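Local coordinates for protein Ufm1-specific protease (Caenorhabditis elegans, PDB 5EJJ) that cleaves the peptide bond after the C-terminal glycine of the ubiquitin-like modifier Ufm1, acting as a thiol protease, and is needed to localise certain odorant receptors to cilia, at residues A[137-141]-A[142-146]; A[274-277]-A[278-282]; A[314-317]-A[318-322]. All coordinates share one frame; numbering follows the deposited sequence.

Contact 1: residues A[137-141]-A[142-146]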
ATOM      1  N   TRP A 137      -7.918  10.410  26.920  1.00 33.04           N
ATOM      2  CA  TRP A 137      -8.824   9.424  27.512  1.00 33.63           C
ATOM      3  C   TRP A 137      -8.389   9.088  28.909  1.00 40.33           C
ATOM      4  O   TRP A 137      -7.212   8.800  29.140  1.00 39.54           O
ATOM      5  CB  TRP A 137      -8.785   8.128  26.720  1.00 36.25           C
ATOM      6  CG  TRP A 137      -9.667   8.134  25.578  1.00 30.55           C
ATOM      7  CD1 TRP A 137     -10.454   9.159  25.179  1.00 28.27           C
ATOM      8  CD2 TRP A 137      -9.882   7.060  24.659  1.00 35.14           C
ATOM      9  NE1 TRP A 137     -11.160   8.801  24.058  1.00 41.84           N
ATOM     10  CE2 TRP A 137     -10.837   7.513  23.712  1.00 40.71           C
ATOM     11  CE3 TRP A 137      -9.372   5.766  24.542  1.00 33.00           C
ATOM     12  CZ2 TRP A 137     -11.307   6.711  22.652  1.00 29.01           C
ATOM     13  CZ3 TRP A 137      -9.845   4.961  23.487  1.00 43.57           C
ATOM     14  CH2 TRP A 137     -10.808   5.445  22.557  1.00 30.74           C
ATOM     15  N   SER A 138      -9.340   9.098  29.838  1.00 46.91           N
ATOM     16  CA  SER A 138      -9.041   8.768  31.220  1.00 41.69           C
ATOM     17  C   SER A 138      -9.634   7.427  31.620  1.00 48.16           C
ATOM     18  O   SER A 138     -10.837   7.193  31.465  1.00 47.78           O
ATOM     19  CB  SER A 138      -9.523   9.874  32.140  1.00 42.58           C
ATOM     20  OG  SER A 138      -8.491  10.824  32.321  1.00 50.41           O
ATOM     21  N   LEU A 139      -8.771   6.546  32.127  1.00 49.38           N
ATOM     22  CA  LEU A 139      -9.179   5.210  32.560  1.00 50.72           C
ATOM     23  C   LEU A 139      -9.011   4.970  34.075  1.00 53.77           C
ATOM     24  O   LEU A 139      -7.890   4.840  34.580  1.00 49.74           O
ATOM     25  CB  LEU A 139      -8.407   4.158  31.769  1.00 51.31           C
ATOM     26  CG  LEU A 139      -8.480   4.310  30.246  1.00 47.56           C
ATOM     27  CD1 LEU A 139      -7.991   3.037  29.572  1.00 46.03           C
ATOM     28  CD2 LEU A 139      -9.891   4.640  29.792  1.00 45.71           C
ATOM     29  N   ARG A 140     -10.145   4.919  34.782  1.00 60.72           N
ATOM     30  CA  ARG A 140     -10.206   4.602  36.217  1.00 53.67           C
ATOM     31  C   ARG A 140      -9.485   3.303  36.541  1.00 57.91           C
ATOM     32  O   ARG A 140      -9.706   2.294  35.866  1.00 58.50           O
ATOM     33  CB  ARG A 140     -11.661   4.436  36.659  1.00 43.72           C
ATOM     34  CG  ARG A 140     -12.391   5.712  36.903  1.00 37.74           C
ATOM     35  CD  ARG A 140     -13.687   5.675  36.178  1.00 41.75           C
ATOM     36  NE  ARG A 140     -14.783   5.236  37.015  1.00 41.48           N
ATOM     37  CZ  ARG A 140     -15.859   4.613  36.546  1.00 47.47           C
ATOM     38  NH1 ARG A 140     -15.943   4.332  35.251  1.00 46.91           N
ATOM     39  NH2 ARG A 140     -16.845   4.257  37.367  1.00 48.02           N
ATOM     40  N   ALA A 141      -8.661   3.319  37.591  1.00 58.34           N
ATOM     41  CA  ALA A 141      -7.902   2.134  38.000  1.00 55.73           C
ATOM     42  C   ALA A 141      -8.783   0.886  38.185  1.00 60.26           C
ATOM     43  O   ALA A 141      -9.756   0.898  38.957  1.00 49.72           O
ATOM     44  CB  ALA A 141      -7.111   2.423  39.251  1.00 57.20           C
ATOM     45  N   GLY A 142      -8.440  -0.172  37.443  1.00 62.46           N
ATOM     46  CA  GLY A 142      -9.179  -1.426  37.460  1.00 56.68           C
ATOM     47  C   GLY A 142     -10.423  -1.366  36.597  1.00 56.23           C
ATOM     48  O   GLY A 142     -11.114  -2.368  36.388  1.00 55.36           O
ATOM     49  N   ARG A 143     -10.718  -0.175  36.097  1.00 53.61           N
ATOM     50  CA  ARG A 143     -11.885   0.012  35.261  1.00 54.26           C
ATOM     51  C   ARG A 143     -11.481   0.460  33.867  1.00 58.15           C
ATOM     52  O   ARG A 143     -12.282   1.059  33.142  1.00 58.82           O
ATOM     53  CB  ARG A 143     -12.838   1.017  35.901  1.00 55.44           C
ATOM     54  CG  ARG A 143     -13.719   0.408  36.975  1.00 55.35           C
ATOM     55  CD  ARG A 143     -14.687   1.418  37.525  1.00 44.22           C
ATOM     56  NE  ARG A 143     -15.684   0.796  38.382  1.00 41.03           N
ATOM     57  CZ  ARG A 143     -16.925   0.534  37.991  1.00 50.07           C
ATOM     58  NH1 ARG A 143     -17.307   0.847  36.754  1.00 50.08           N
ATOM     59  NH2 ARG A 143     -17.783  -0.034  38.835  1.00 43.86           N
ATOM     60  N   GLU A 144     -10.236   0.149  33.501  1.00 59.05           N
ATOM     61  CA  GLU A 144      -9.659   0.537  32.212  1.00 54.81           C
ATOM     62  C   GLU A 144     -10.512   0.078  31.024  1.00 52.73           C
ATOM     63  O   GLU A 144     -10.749   0.835  30.073  1.00 51.28           O
ATOM     64  CB  GLU A 144      -8.232  -0.012  32.073  1.00 53.15           C
ATOM     65  CG  GLU A 144      -7.179   0.662  32.945  1.00 53.14           C
ATOM     66  CD  GLU A 144      -7.154   0.120  34.366  1.00 67.40           C
ATOM     67  OE1 GLU A 144      -8.016  -0.727  34.701  1.00 64.36           O
ATOM     68  OE2 GLU A 144      -6.269   0.536  35.151  1.00 71.97           O
ATOM     69  N   GLN A 145     -10.978  -1.160  31.091  1.00 48.88           N
ATOM     70  CA  GLN A 145     -11.767  -1.720  30.011  1.00 44.88           C
ATOM     71  C   GLN A 145     -13.073  -0.983  29.730  1.00 43.75           C
ATOM     72  O   GLN A 145     -13.379  -0.681  28.596  1.00 49.07           O
ATOM     73  CB  GLN A 145     -12.036  -3.197  30.276  1.00 51.26           C
ATOM     74  CG  GLN A 145     -12.967  -3.833  29.273  1.00 56.51           C
ATOM     75  CD  GLN A 145     -12.747  -5.326  29.133  1.00 56.30           C
ATOM     76  OE1 GLN A 145     -13.392  -5.979  28.303  1.00 56.50           O
ATOM     77  NE2 GLN A 145     -11.826  -5.877  29.935  1.00 47.14           N
ATOM     78  N   GLU A 146     -13.864  -0.687  30.742  1.00 52.27           N
ATOM     79  CA  GLU A 146     -15.179  -0.159  30.428  1.00 57.27           C
ATOM     80  C   GLU A 146     -15.200   1.343  30.183  1.00 59.82           C
ATOM     81  O   GLU A 146     -16.154   1.889  29.590  1.00 57.16           O
ATOM     82  CB  GLU A 146     -16.213  -0.584  31.468  1.00 69.12           C
ATOM     83  CG  GLU A 146     -16.998  -1.823  31.015  1.00 89.01           C
ATOM     84  CD  GLU A 146     -17.366  -1.799  29.513  1.00 83.30           C
ATOM     85  OE1 GLU A 146     -16.879  -2.690  28.768  1.00 73.90           O
ATOM     86  OE2 GLU A 146     -18.145  -0.903  29.089  1.00 76.32           O
TER
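A type II beta turn from Arg140 to Arg143 joins the end of strand 127-139 to the start of helix 144-156, closed by Arg143 N donating to Arg140 O at 2.7 Å. Gly142 occupies the turn position with positive phi, which suits glycine, and Arg143 then stands at the N-cap position. Glu144, in the helix's first turn, folds back over the loop: its chain bends at chi2 (82°), which brings the carboxylate to the turn, and Gly142 N makes a weak hydrogen bond to Glu144 OE2 (3.2 Å). The aliphatic part of the same side chain packs on the strand end, Glu144 CG lying 3.9 Å from Leu139 CB, while Leu139 CD1 rests against Glu144 O. With an alanine in place of Glu144, the Gly142 N-H would probably lose its weak carboxylate partner, and a gap would be likely where CG met Leu139 CB. On the outer side Arg140 and Arg143 run alongside each other, pointing the same way, with Arg143 CD 3.5 Å above the centre of the Arg140 guanidinium. Arg140 NH2 and Arg143 NH1 are also 3.5 Å apart, two donors of like charge. The salt bridge from Arg140 NH1 to Asp147 probably offsets that repulsion.

Contact 2: residues A[274-277]-A[278-282]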
ATOM      1  N   VAL A 274      -7.955  -1.973  19.958  1.00 17.93           N
ATOM      2  CA  VAL A 274      -6.606  -2.508  20.091  1.00 20.23           C
ATOM      3  C   VAL A 274      -6.191  -2.392  21.539  1.00 22.62           C
ATOM      4  O   VAL A 274      -5.576  -3.290  22.101  1.00 25.46           O
ATOM      5  CB  VAL A 274      -5.583  -1.740  19.234  1.00 21.00           C
ATOM      6  CG1 VAL A 274      -4.246  -2.412  19.301  1.00 20.72           C
ATOM      7  CG2 VAL A 274      -6.019  -1.716  17.801  1.00 29.08           C
ATOM      8  N   THR A 275      -6.539  -1.266  22.140  1.00 25.34           N
ATOM      9  CA  THR A 275      -6.224  -1.002  23.537  1.00 25.65           C
ATOM     10  C   THR A 275      -6.845  -2.027  24.479  1.00 22.70           C
ATOM     11  O   THR A 275      -6.137  -2.642  25.263  1.00 22.66           O
ATOM     12  CB  THR A 275      -6.680   0.399  23.931  1.00 22.22           C
ATOM     13  OG1 THR A 275      -5.913   1.352  23.182  1.00 18.40           O
ATOM     14  CG2 THR A 275      -6.456   0.618  25.405  1.00 26.73           C
ATOM     15  N   VAL A 276      -8.162  -2.198  24.391  1.00 21.50           N
ATOM     16  CA  VAL A 276      -8.859  -3.218  25.163  1.00 23.91           C
ATOM     17  C   VAL A 276      -8.184  -4.581  25.007  1.00 28.22           C
ATOM     18  O   VAL A 276      -7.869  -5.229  25.994  1.00 34.90           O
ATOM     19  CB  VAL A 276     -10.362  -3.320  24.783  1.00 22.43           C
ATOM     20  CG1 VAL A 276     -10.937  -4.672  25.177  1.00 25.85           C
ATOM     21  CG2 VAL A 276     -11.152  -2.210  25.438  1.00 23.34           C
ATOM     22  N   ASN A 277      -7.957  -5.001  23.767  1.00 27.05           N
ATOM     23  CA  ASN A 277      -7.252  -6.241  23.468  1.00 26.39           C
ATOM     24  C   ASN A 277      -5.951  -6.402  24.256  1.00 26.15           C
ATOM     25  O   ASN A 277      -5.702  -7.443  24.850  1.00 30.91           O
ATOM     26  CB  ASN A 277      -6.952  -6.309  21.966  1.00 30.87           C
ATOM     27  CG  ASN A 277      -6.621  -7.717  21.489  1.00 35.50           C
ATOM     28  OD1 ASN A 277      -7.502  -8.574  21.442  1.00 45.16           O
ATOM     29  ND2 ASN A 277      -5.356  -7.957  21.115  1.00 29.97           N
ATOM     30  N   GLY A 278      -5.114  -5.378  24.259  1.00 24.95           N
ATOM     31  CA  GLY A 278      -3.860  -5.445  24.992  1.00 32.16           C
ATOM     32  C   GLY A 278      -4.042  -5.468  26.508  1.00 35.05           C
ATOM     33  O   GLY A 278      -3.210  -5.996  27.240  1.00 36.48           O
ATOM     34  N   ILE A 279      -5.132  -4.879  26.982  1.00 33.53           N
ATOM     35  CA  ILE A 279      -5.460  -4.897  28.398  1.00 34.32           C
ATOM     36  C   ILE A 279      -5.841  -6.313  28.821  1.00 34.72           C
ATOM     37  O   ILE A 279      -5.261  -6.858  29.756  1.00 40.28           O
ATOM     38  CB  ILE A 279      -6.615  -3.931  28.700  1.00 33.08           C
ATOM     39  CG1 ILE A 279      -6.115  -2.493  28.764  1.00 27.66           C
ATOM     40  CG2 ILE A 279      -7.310  -4.286  29.996  1.00 38.43           C
ATOM     41  CD1 ILE A 279      -7.254  -1.523  28.958  1.00 31.14           C
ATOM     42  N   ARG A 280      -6.805  -6.898  28.114  1.00 31.19           N
ATOM     43  CA  ARG A 280      -7.235  -8.276  28.335  1.00 33.61           C
ATOM     44  C   ARG A 280      -6.087  -9.279  28.190  1.00 34.94           C
ATOM     45  O   ARG A 280      -6.148 -10.403  28.696  1.00 37.41           O
ATOM     46  CB  ARG A 280      -8.329  -8.657  27.339  1.00 32.11           C
ATOM     47  CG  ARG A 280      -9.537  -7.759  27.326  1.00 35.30           C
ATOM     48  CD  ARG A 280     -10.759  -8.597  27.576  1.00 44.37           C
ATOM     49  NE  ARG A 280     -11.983  -7.978  27.084  1.00 59.13           N
ATOM     50  CZ  ARG A 280     -12.448  -8.113  25.842  1.00 59.84           C
ATOM     51  NH1 ARG A 280     -11.771  -8.840  24.953  1.00 52.24           N
ATOM     52  NH2 ARG A 280     -13.590  -7.519  25.491  1.00 48.90           N
ATOM     53  N   ALA A 281      -5.044  -8.891  27.476  1.00 33.07           N
ATOM     54  CA  ALA A 281      -3.920  -9.788  27.283  1.00 36.32           C
ATOM     55  C   ALA A 281      -2.892  -9.510  28.364  1.00 39.74           C
ATOM     56  O   ALA A 281      -1.823 -10.123  28.388  1.00 40.27           O
ATOM     57  CB  ALA A 281      -3.313  -9.588  25.898  1.00 34.07           C
ATOM     58  N   GLY A 282      -3.224  -8.570  29.247  1.00 38.63           N
ATOM     59  CA  GLY A 282      -2.291  -8.081  30.244  1.00 34.55           C
ATOM     60  C   GLY A 282      -0.983  -7.628  29.626  1.00 33.67           C
ATOM     61  O   GLY A 282       0.083  -8.087  30.014  1.00 37.03           O
TER
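Val276 and Arg280, one turn apart near the C-terminal end of helix 253-280, lie side by side and point the same way, just before the helix closes in a Schellman motif at Gly282. The guanidinium of Arg280 is laid over the valine: Val276 CG1 sits 3.8 Å above the plane, over its centre. The valine's chi1 of 159° sets CG1 anti to the backbone N, on the side where the arginine passes, and Arg280, bent at chi2 (-124°), swings its flat group across that methyl. A branched aliphatic residue suits this place because its methyl can support the apolar face of the guanidinium, leaving the N-H groups for other partners; Arg280 NE donates to Gln145 OE1 on helix 144-156. Val276 itself is buried and also meets Val148 of that helix.

Ile279 rests on the carbonyl of Thr275, its CG1 3.5 Å from Thr275 O, and also meets Glu144, Val285 and the Thr275 methyl, with Ile279 CD1 4.2 Å from Thr275 CG2. Thr275 turns its hydroxyl back to Thr271 O, a bond that lets a polar residue stay buried while its methyl faces Ile279. Gly278 is buried and contributes backbone alone, its N donating to Val274 O. Beneath the side chains, Arg280 N donates to Val276 O at 2.9 Å, whereas the last helical bond, Ala281 N to Asn277 O, is weak. At Gly282, whose positive phi favours glycine, the chain turns out of the helix with Gly282 N bonded to Ile279 O at 2.7 Å.

Contact 3: residues A[314-317]-A[318-322]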
ATOM      1  N   GLU A 314       5.291  -9.562  20.203  1.00 44.59           N
ATOM      2  CA  GLU A 314       3.854  -9.428  20.350  1.00 46.56           C
ATOM      3  C   GLU A 314       3.289  -8.656  19.158  1.00 42.91           C
ATOM      4  O   GLU A 314       2.155  -8.887  18.736  1.00 37.68           O
ATOM      5  CB  GLU A 314       3.521  -8.751  21.677  1.00 47.64           C
ATOM      6  CG  GLU A 314       3.639  -9.678  22.873  1.00 50.67           C
ATOM      7  CD  GLU A 314       3.546  -8.943  24.195  1.00 58.35           C
ATOM      8  OE1 GLU A 314       3.815  -7.710  24.214  1.00 52.14           O
ATOM      9  OE2 GLU A 314       3.189  -9.599  25.207  1.00 59.80           O
ATOM     10  N   GLN A 315       4.102  -7.758  18.608  1.00 38.80           N
ATOM     11  CA  GLN A 315       3.743  -7.045  17.400  1.00 33.17           C
ATOM     12  C   GLN A 315       3.679  -7.962  16.184  1.00 37.63           C
ATOM     13  O   GLN A 315       2.697  -7.943  15.443  1.00 38.91           O
ATOM     14  CB  GLN A 315       4.702  -5.897  17.157  1.00 33.74           C
ATOM     15  CG  GLN A 315       4.624  -4.840  18.240  1.00 34.12           C
ATOM     16  CD  GLN A 315       5.249  -3.529  17.815  1.00 36.25           C
ATOM     17  OE1 GLN A 315       5.201  -3.154  16.639  1.00 39.21           O
ATOM     18  NE2 GLN A 315       5.843  -2.821  18.768  1.00 36.06           N
ATOM     19  N   ARG A 316       4.715  -8.765  15.979  1.00 41.47           N
ATOM     20  CA  ARG A 316       4.721  -9.733  14.886  1.00 38.66           C
ATOM     21  C   ARG A 316       3.479 -10.611  14.903  1.00 33.10           C
ATOM     22  O   ARG A 316       2.914 -10.906  13.857  1.00 34.06           O
ATOM     23  CB  ARG A 316       5.963 -10.628  14.951  1.00 47.04           C
ATOM     24  CG  ARG A 316       6.520 -11.037  13.575  1.00 49.64           C
ATOM     25  CD  ARG A 316       7.692 -12.017  13.694  1.00 45.81           C
ATOM     26  NE  ARG A 316       7.240 -13.403  13.677  1.00 47.10           N
ATOM     27  CZ  ARG A 316       7.380 -14.203  12.624  1.00 54.76           C
ATOM     28  NH1 ARG A 316       7.979 -13.739  11.524  1.00 55.20           N
ATOM     29  NH2 ARG A 316       6.937 -15.461  12.670  1.00 43.20           N
ATOM     30  N   ASN A 317       3.052 -11.030  16.088  1.00 33.68           N
ATOM     31  CA  ASN A 317       1.896 -11.918  16.198  1.00 34.72           C
ATOM     32  C   ASN A 317       0.605 -11.231  15.784  1.00 33.71           C
ATOM     33  O   ASN A 317      -0.349 -11.881  15.316  1.00 27.41           O
ATOM     34  CB  ASN A 317       1.752 -12.435  17.630  1.00 42.79           C
ATOM     35  CG  ASN A 317       2.688 -13.576  17.937  1.00 46.49           C
ATOM     36  OD1 ASN A 317       3.623 -13.856  17.177  1.00 46.86           O
ATOM     37  ND2 ASN A 317       2.442 -14.251  19.059  1.00 46.73           N
ATOM     38  N   TYR A 318       0.591  -9.911  15.986  1.00 32.99           N
ATOM     39  CA  TYR A 318      -0.535  -9.051  15.662  1.00 25.96           C
ATOM     40  C   TYR A 318      -0.568  -8.862  14.156  1.00 27.50           C
ATOM     41  O   TYR A 318      -1.624  -8.979  13.512  1.00 24.22           O
ATOM     42  CB  TYR A 318      -0.320  -7.707  16.321  1.00 25.51           C
ATOM     43  CG  TYR A 318      -1.465  -6.737  16.188  1.00 28.11           C
ATOM     44  CD1 TYR A 318      -2.658  -6.933  16.894  1.00 24.04           C
ATOM     45  CD2 TYR A 318      -1.342  -5.605  15.388  1.00 24.69           C
ATOM     46  CE1 TYR A 318      -3.705  -6.040  16.794  1.00 19.56           C
ATOM     47  CE2 TYR A 318      -2.378  -4.701  15.279  1.00 26.28           C
ATOM     48  CZ  TYR A 318      -3.561  -4.918  15.991  1.00 26.15           C
ATOM     49  OH  TYR A 318      -4.602  -4.010  15.871  1.00 31.26           O
ATOM     50  N   ARG A 319       0.603  -8.563  13.603  1.00 23.85           N
ATOM     51  CA  ARG A 319       0.755  -8.505  12.171  1.00 20.43           C
ATOM     52  C   ARG A 319       0.241  -9.796  11.531  1.00 22.98           C
ATOM     53  O   ARG A 319      -0.525  -9.762  10.570  1.00 23.44           O
ATOM     54  CB  ARG A 319       2.199  -8.212  11.803  1.00 20.58           C
ATOM     55  CG  ARG A 319       2.387  -6.795  11.340  1.00 22.15           C
ATOM     56  CD  ARG A 319       3.699  -6.214  11.798  1.00 31.45           C
ATOM     57  NE  ARG A 319       4.818  -7.042  11.385  1.00 35.79           N
ATOM     58  CZ  ARG A 319       5.832  -7.392  12.173  1.00 45.89           C
ATOM     59  NH1 ARG A 319       5.878  -6.983  13.442  1.00 38.16           N
ATOM     60  NH2 ARG A 319       6.806  -8.159  11.681  1.00 53.87           N
ATOM     61  N   ILE A 320       0.617 -10.942  12.082  1.00 23.61           N
ATOM     62  CA  ILE A 320       0.131 -12.208  11.538  1.00 22.92           C
ATOM     63  C   ILE A 320      -1.387 -12.313  11.675  1.00 21.60           C
ATOM     64  O   ILE A 320      -2.088 -12.693  10.739  1.00 21.86           O
ATOM     65  CB  ILE A 320       0.853 -13.416  12.188  1.00 21.74           C
ATOM     66  CG1 ILE A 320       2.208 -13.613  11.526  1.00 18.94           C
ATOM     67  CG2 ILE A 320       0.032 -14.695  12.058  1.00 19.30           C
ATOM     68  CD1 ILE A 320       3.270 -13.928  12.494  1.00 28.37           C
ATOM     69  N   ARG A 321      -1.893 -11.957  12.846  1.00 24.03           N
ATOM     70  CA  ARG A 321      -3.320 -12.006  13.093  1.00 22.68           C
ATOM     71  C   ARG A 321      -4.023 -11.138  12.070  1.00 21.64           C
ATOM     72  O   ARG A 321      -4.999 -11.555  11.438  1.00 21.15           O
ATOM     73  CB  ARG A 321      -3.609 -11.516  14.505  1.00 24.62           C
ATOM     74  CG  ARG A 321      -5.055 -11.176  14.785  1.00 30.92           C
ATOM     75  CD  ARG A 321      -5.835 -12.353  15.344  1.00 42.47           C
ATOM     76  NE  ARG A 321      -7.078 -11.898  15.975  1.00 57.84           N
ATOM     77  CZ  ARG A 321      -8.253 -12.518  15.850  1.00 66.25           C
ATOM     78  NH1 ARG A 321      -8.351 -13.629  15.114  1.00 63.34           N
ATOM     79  NH2 ARG A 321      -9.333 -12.023  16.458  1.00 60.28           N
ATOM     80  N   LEU A 322      -3.493  -9.934  11.890  1.00 20.73           N
ATOM     81  CA  LEU A 322      -4.070  -8.989  10.955  1.00 17.51           C
ATOM     82  C   LEU A 322      -4.079  -9.517   9.523  1.00 17.45           C
ATOM     83  O   LEU A 322      -5.067  -9.328   8.824  1.00 18.73           O
ATOM     84  CB  LEU A 322      -3.376  -7.634  11.045  1.00 16.65           C
ATOM     85  CG  LEU A 322      -3.748  -6.730  12.221  1.00 15.91           C
ATOM     86  CD1 LEU A 322      -3.511  -5.320  11.826  1.00 13.47           C
ATOM     87  CD2 LEU A 322      -5.182  -6.882  12.621  1.00 15.06           C
TER
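Bends at chi2 (143°) and chi3 fold the Arg319 side chain back along helix 312-325, carrying its guanidinium over the backbone of Arg316, while a bend at chi3 (91°) turns Arg316 toward Ile320. The two side chains cross at about a right angle, their guanidinium planes 84° apart. Arg319 NH2 touches the aliphatic Arg316 CG at 3.5 Å, and Arg316 CA lies over one face of the Arg319 guanidinium. One turn on, Ile320 CD1 lies 3.8 Å above the plane of the Arg316 guanidinium, offset toward its rim. Isoleucine suits this spot because its CD1 can lie against one face of the charged group. Arg319 N donates to Gln315 O and Ile320 N to Arg316 O, both at 2.9 Å, but Tyr318 N is shared weakly between Glu314 O and Gln315 O. Toward the protein, Tyr318 packs on Leu322, with Leu322 CG 3.9 Å above its ring, and meets Trp310 edge-to-face and Phe64 of helix 59-68. Arg321 forms a salt bridge with Asp56. Arg316 NE and Arg319 NH2 stay 5.6 Å apart, and the Arg319 guanidinium meets mostly carbons of Arg316, which probably eases the repulsion, although Arg319 NH2 also lies close to another like charge, Arg336.

In the fold
The three contacts come in series along the chain: contact 1 joins strand 127-139 to helix 144-156, contact 2 ends helix 253-280, and contact 3 lies in helix 312-325. Contacts 1 and 2 have centres about 12 Å apart and touch, the packing of Glu144 CB on Ile279 CD1 tying the starting end of helix 144-156 to the finishing end of helix 253-280. Contact 3 lies about 14 Å from contact 2, between centres, and meets it where Tyr318 OH packs against Val274 CG2. Contacts 1 and 3 do not touch. Helix 253-280 thus bridges the other two. Contacts 2 and 3 share the UfSP2 N-terminal family region, and all three lie away from the probable catalytic residues Cys396, Asp520 and His522.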